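Local coordinates for protein meta cleavage compound hydrolase (Janthinobacterium, PDB 1J1I) that hydrolyses a carbon-carbon bond in the meta-cleavage product of carbazole degradation, probably releasing anthranilate, with the serine-dependent machinery of an alpha/beta-hydrolase, at residues Y30-K35 / R67-D72. Sequence-based numbering, arbitrary orientation.
Sequences YLEAGK and RVIAMD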
loop_
_atom_site.group_PDB
_atom_site.type_symbol
_atom_site.label_atom_id
_atom_site.label_comp_id
_atom_site.label_asym_id
_atom_site.label_seq_id
_atom_site.Cartn_x
_atom_site.Cartn_y
_atom_site.Cartn_z
ATOM N N TYR A 30 -13.875 10.394 -23.726
ATOM C CA TYR A 30 -12.758 9.891 -22.949
ATOM C C TYR A 30 -11.467 10.605 -23.310
ATOM O O TYR A 30 -11.373 11.263 -24.346
ATOM C CB TYR A 30 -12.582 8.373 -23.129
ATOM C CG TYR A 30 -12.274 7.884 -24.532
ATOM C CD1 TYR A 30 -13.285 7.747 -25.488
ATOM C CD2 TYR A 30 -10.981 7.487 -24.885
ATOM C CE1 TYR A 30 -13.017 7.217 -26.760
ATOM C CE2 TYR A 30 -10.702 6.960 -26.149
ATOM C CZ TYR A 30 -11.727 6.825 -27.079
ATOM O OH TYR A 30 -11.459 6.281 -28.319
ATOM N N LEU A 31 -10.487 10.487 -22.423
ATOM C CA LEU A 31 -9.171 11.074 -22.618
ATOM C C LEU A 31 -8.233 9.892 -22.821
ATOM O O LEU A 31 -8.341 8.885 -22.121
ATOM C CB LEU A 31 -8.754 11.863 -21.373
ATOM C CG LEU A 31 -9.173 13.325 -21.194
ATOM C CD1 LEU A 31 -10.526 13.600 -21.808
ATOM C CD2 LEU A 31 -9.156 13.649 -19.711
ATOM N N GLU A 32 -7.318 10.002 -23.774
ATOM C CA GLU A 32 -6.394 8.908 -24.028
ATOM C C GLU A 32 -4.945 9.354 -24.153
ATOM O O GLU A 32 -4.652 10.423 -24.693
ATOM C CB GLU A 32 -6.814 8.147 -25.287
ATOM C CG GLU A 32 -5.784 7.141 -25.763
ATOM C CD GLU A 32 -6.304 6.264 -26.881
ATOM O OE1 GLU A 32 -7.195 6.721 -27.630
ATOM O OE2 GLU A 32 -5.815 5.126 -27.017
ATOM N N ALA A 33 -4.051 8.512 -23.642
ATOM C CA ALA A 33 -2.615 8.759 -23.669
ATOM C C ALA A 33 -1.873 7.461 -23.377
ATOM O O ALA A 33 -2.345 6.627 -22.603
ATOM C CB ALA A 33 -2.243 9.804 -22.626
ATOM N N GLY A 34 -0.715 7.284 -24.004
ATOM C CA GLY A 34 0.070 6.091 -23.754
ATOM C C GLY A 34 -0.179 4.886 -24.637
ATOM O O GLY A 34 -1.098 4.864 -25.453
ATOM N N LYS A 35 0.657 3.871 -24.446
ATOM C CA LYS A 35 0.589 2.635 -25.209
ATOM C C LYS A 35 0.778 1.454 -24.273
ATOM O O LYS A 35 1.353 1.595 -23.193
ATOM C CB LYS A 35 1.698 2.615 -26.262
ATOM C CG LYS A 35 1.561 3.658 -27.358
ATOM C CD LYS A 35 2.908 3.956 -28.010
ATOM C CE LYS A 35 3.722 2.689 -28.269
ATOM N NZ LYS A 35 3.027 1.719 -29.160
ATOM N N ARG A 67 -1.723 2.163 -21.723
ATOM C CA ARG A 67 -2.622 2.925 -22.577
ATOM C C ARG A 67 -3.679 3.405 -21.586
ATOM O O ARG A 67 -4.500 2.615 -21.116
ATOM C CB ARG A 67 -3.279 2.030 -23.633
ATOM C CG ARG A 67 -4.206 2.788 -24.572
ATOM C CD ARG A 67 -4.972 1.856 -25.496
ATOM N NE ARG A 67 -5.917 2.598 -26.325
ATOM C CZ ARG A 67 -6.868 2.040 -27.066
ATOM N NH1 ARG A 67 -7.014 0.722 -27.086
ATOM N NH2 ARG A 67 -7.673 2.806 -27.789
ATOM N N VAL A 68 -3.645 4.692 -21.257
ATOM C CA VAL A 68 -4.580 5.265 -20.296
ATOM C C VAL A 68 -5.842 5.815 -20.953
ATOM O O VAL A 68 -5.773 6.615 -21.887
ATOM C CB VAL A 68 -3.907 6.387 -19.488
ATOM C CG1 VAL A 68 -4.871 6.928 -18.454
ATOM C CG2 VAL A 68 -2.632 5.859 -18.826
ATOM N N ILE A 69 -6.991 5.391 -20.441
ATOM C CA ILE A 69 -8.289 5.807 -20.966
ATOM C C ILE A 69 -9.156 6.324 -19.815
ATOM O O ILE A 69 -9.639 5.542 -18.994
ATOM C CB ILE A 69 -9.005 4.606 -21.644
ATOM C CG1 ILE A 69 -8.151 4.059 -22.799
ATOM C CG2 ILE A 69 -10.397 5.015 -22.113
ATOM C CD1 ILE A 69 -8.060 4.959 -24.031
ATOM N N ALA A 70 -9.334 7.643 -19.750
ATOM C CA ALA A 70 -10.141 8.272 -18.707
ATOM C C ALA A 70 -11.531 8.540 -19.285
ATOM O O ALA A 70 -11.703 9.430 -20.116
ATOM C CB ALA A 70 -9.487 9.579 -18.252
ATOM N N MET A 71 -12.513 7.768 -18.826
ATOM C CA MET A 71 -13.893 7.848 -19.317
ATOM C C MET A 71 -14.867 8.648 -18.457
ATOM O O MET A 71 -14.897 8.489 -17.242
ATOM C CB MET A 71 -14.446 6.425 -19.469
ATOM C CG MET A 71 -15.882 6.324 -19.998
ATOM S SD MET A 71 -16.701 4.767 -19.500
ATOM C CE MET A 71 -17.482 5.301 -17.948
ATOM N N ASP A 72 -15.672 9.496 -19.097
ATOM C CA ASP A 72 -16.693 10.253 -18.375
ATOM C C ASP A 72 -17.896 9.329 -18.224
ATOM O O ASP A 72 -18.366 8.744 -19.207
ATOM C CB ASP A 72 -17.126 11.499 -19.159
ATOM C CG ASP A 72 -16.184 12.670 -18.973
ATOM O OD1 ASP A 72 -15.169 12.529 -18.247
ATOM O OD2 ASP A 72 -16.469 13.736 -19.559
#
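Arg67 reaches diagonally across the strand pair to Glu32 and forms a salt bridge with it. CG stands anti to the backbone N, and the extended chain brings NE to the carboxylate. Arg67 NE lies 2.6 Å from Glu32 OE2, which is met on its anti side and somewhat above the carboxylate plane, while Arg67 NH2 adds a weak bond to the same oxygen at 3.1 Å. OE2 sits at the guanidinium edge, near its plane, and the two flat groups are turned 27° apart. Arg67 NH2 is also bonded to Asn103 OD1, which probably helps hold the guanidinium in this orientation.

Next to this bridge, Ile69 lies alongside the Glu32 side chain, its CD1 3.6 Å from Glu32 CG. Ile69 also lies beside Tyr30, its CG2 approaching the ring obliquely at 3.8 Å from Tyr30 CD2, and CD1 touches both Tyr30 and Glu32. Tyr30 CG sits between the backbone N and the carbonyl carbon (chi1 62°), which brings it beside Ile69 CG2. Phe98 of helix 88-101 packs edge-to-face with the Tyr30 ring. An alanine at Glu32 would probably leave the Arg67 guanidinium without its acidic mate and uncover part of Ile69 CD1.

The backbones beneath run antiparallel. Leu31 pairs with Ala70 and Ala33 with Val68 through two reciprocal N-H···O bonds each, the shortest being Val68 N to Ala33 O at 2.7 Å. Ala70 O, which accepts Leu31 N, also receives a CA-H···O contact from Tyr30 CA at 3.1 Å. The side chains of these hydrogen-bonded pairs occupy the opposite face of the sheet from Tyr30 and Ile69; there Leu31 CB and Ala70 CB are 3.9 Å apart. Past the pairing, Gly34 adopts a positive phi of 90°, at which a CB would strike the preceding carbonyl oxygen.

Strand 67-71 is bonded on its other side to parallel strand 38-42, so this pairing joins the antiparallel N-terminal strands to the parallel part of the central sheet, as is characteristic of the alpha/beta-hydrolase fold.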